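Local coordinates for Cag-Z (Helicobacter pylori, PDB 1S2X), which is of unknown function but is encoded by the cag pathogenicity island, which specifies a type IV secretion system, at residues Lys19-Asn24 and Asn81-Ala86. The protein carries 1 engineered substitution. Sequence-based numbering, arbitrary orientation.
Sequences KILDSN and NNLVLA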
loop_
_atom_site.group_PDB
_atom_site.type_symbol
_atom_site.label_atom_id
_atom_site.label_comp_id
_atom_site.label_asym_id
_atom_site.label_seq_id
_atom_site.Cartn_x
_atom_site.Cartn_y
_atom_site.Cartn_z
ATOM N N LYS A 19 6.906 -4.808 14.870
ATOM C CA LYS A 19 7.410 -6.162 14.649
ATOM C C LYS A 19 6.932 -6.679 13.299
ATOM O O LYS A 19 7.634 -7.377 12.569
ATOM C CB LYS A 19 6.961 -7.106 15.763
ATOM C CG LYS A 19 7.287 -6.677 17.185
ATOM C CD LYS A 19 8.782 -6.545 17.413
ATOM C CE LYS A 19 9.361 -7.762 18.149
ATOM N NZ LYS A 19 10.808 -7.930 17.876
ATOM N N ILE A 20 5.693 -6.325 12.978
ATOM C CA ILE A 20 5.125 -6.715 11.684
ATOM C C ILE A 20 5.759 -5.911 10.561
ATOM O O ILE A 20 5.917 -6.390 9.434
ATOM C CB ILE A 20 3.598 -6.572 11.746
ATOM C CG1 ILE A 20 2.970 -7.451 12.847
ATOM C CG2 ILE A 20 2.949 -6.848 10.406
ATOM C CD1 ILE A 20 1.495 -7.702 12.635
ATOM N N LEU A 21 6.171 -4.669 10.805
ATOM C CA LEU A 21 6.908 -3.956 9.762
ATOM C C LEU A 21 8.253 -4.616 9.467
ATOM O O LEU A 21 8.541 -5.004 8.337
ATOM C CB LEU A 21 7.108 -2.500 10.174
ATOM C CG LEU A 21 5.883 -1.597 10.107
ATOM C CD1 LEU A 21 6.234 -0.200 10.608
ATOM C CD2 LEU A 21 5.292 -1.523 8.705
ATOM N N ASP A 22 9.119 -4.772 10.465
ATOM C CA ASP A 22 10.428 -5.385 10.293
ATOM C C ASP A 22 10.332 -6.819 9.785
ATOM O O ASP A 22 11.118 -7.287 8.961
ATOM C CB ASP A 22 11.196 -5.395 11.617
ATOM C CG ASP A 22 11.160 -4.070 12.352
ATOM O OD1 ASP A 22 11.290 -3.029 11.680
ATOM O OD2 ASP A 22 11.007 -4.077 13.596
ATOM N N SER A 23 9.344 -7.546 10.296
ATOM C CA SER A 23 9.164 -8.932 9.886
ATOM C C SER A 23 8.944 -9.047 8.380
ATOM O O SER A 23 9.431 -9.987 7.757
ATOM C CB SER A 23 7.981 -9.544 10.640
ATOM O OG SER A 23 7.453 -10.673 9.975
ATOM N N ASN A 24 8.208 -8.096 7.831
ATOM C CA ASN A 24 7.741 -8.081 6.461
ATOM C C ASN A 24 8.499 -7.089 5.590
ATOM O O ASN A 24 8.076 -6.776 4.477
ATOM C CB ASN A 24 6.252 -7.706 6.421
ATOM C CG ASN A 24 5.310 -8.874 6.597
ATOM O OD1 ASN A 24 5.179 -9.733 5.726
ATOM N ND2 ASN A 24 4.616 -8.911 7.733
ATOM N N ASN A 81 -0.606 -7.715 1.364
ATOM C CA ASN A 81 -1.407 -8.860 1.809
ATOM C C ASN A 81 -0.760 -9.521 3.021
ATOM O O ASN A 81 -1.417 -9.819 4.016
ATOM C CB ASN A 81 -1.593 -9.870 0.671
ATOM C CG ASN A 81 -2.615 -10.938 0.995
ATOM O OD1 ASN A 81 -3.771 -10.873 0.554
ATOM N ND2 ASN A 81 -2.210 -11.945 1.769
ATOM N N ASN A 82 0.543 -9.777 2.959
ATOM C CA ASN A 82 1.277 -10.380 4.059
ATOM C C ASN A 82 1.153 -9.561 5.340
ATOM O O ASN A 82 0.883 -10.084 6.414
ATOM C CB ASN A 82 2.757 -10.508 3.713
ATOM C CG ASN A 82 2.973 -11.436 2.530
ATOM O OD1 ASN A 82 2.009 -12.020 2.032
ATOM N ND2 ASN A 82 4.225 -11.553 2.099
ATOM N N LEU A 83 1.369 -8.254 5.206
ATOM C CA LEU A 83 1.262 -7.327 6.316
ATOM C C LEU A 83 -0.125 -7.324 6.933
ATOM O O LEU A 83 -0.298 -7.390 8.146
ATOM C CB LEU A 83 1.581 -5.892 5.843
ATOM C CG LEU A 83 1.428 -4.846 6.957
ATOM C CD1 LEU A 83 2.787 -4.266 7.306
ATOM C CD2 LEU A 83 0.446 -3.762 6.552
ATOM N N VAL A 84 -1.138 -7.220 6.075
ATOM C CA VAL A 84 -2.518 -7.188 6.543
ATOM C C VAL A 84 -2.876 -8.472 7.290
ATOM O O VAL A 84 -3.527 -8.401 8.336
ATOM C CB VAL A 84 -3.502 -6.970 5.385
ATOM C CG1 VAL A 84 -4.947 -7.217 5.815
ATOM C CG2 VAL A 84 -3.327 -5.555 4.847
ATOM N N LEU A 85 -2.443 -9.598 6.732
ATOM C CA LEU A 85 -2.719 -10.899 7.322
ATOM C C LEU A 85 -2.068 -10.999 8.700
ATOM O O LEU A 85 -2.723 -11.360 9.681
ATOM C CB LEU A 85 -2.243 -12.010 6.391
ATOM C CG LEU A 85 -2.569 -13.444 6.822
ATOM C CD1 LEU A 85 -4.072 -13.667 6.892
ATOM C CD2 LEU A 85 -1.917 -14.439 5.878
ATOM N N ALA A 86 -0.782 -10.668 8.728
ATOM C CA ALA A 86 0.044 -10.752 9.917
ATOM C C ALA A 86 -0.502 -9.862 11.041
ATOM O O ALA A 86 -0.388 -10.276 12.197
ATOM C CB ALA A 86 1.493 -10.373 9.656
HETATM O O HOH W 1 5.780 -9.623 3.014
#
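I20 reaches from helix 14-23 onto helix 74-101 with both ends of its branched side chain. Chi1 -59° puts CG1 beside the backbone N and leaves CG2 anti to it, where CG2 packs 3.9 Å from A86 CB and 4.0 Å from L83 CD1. Its CD1 lies close over the A86 carbonyl, 3.2 Å from A86 O. Alanine suits that turn because a lone methyl lets the neighbouring helix settle near its backbone. L21 and L83 run alongside each other in the same direction, L21 CD2 touching L83 CD1 at 4.0 Å; both also touch F122 and E126 of helix 105-135, so the pair sits where a third helix meets the two.

N24, just beyond the helix, carries the polar end. Its ND2 gives I20 O a weak hydrogen bond (3.3 Å, N-H...O 154°); the same oxygen also takes the backbone N-H of N24. OD1 sits 3.2 Å from N82 CB. A water donates to N24 OD1 (2.8 Å) and accepts from N82 ND2 (2.6 Å), joining amides whose planes are 39° apart. Asparagine suits this place, since one amide can both donate and accept. The polar link is thus one water, while the direct contacts are van der Waals.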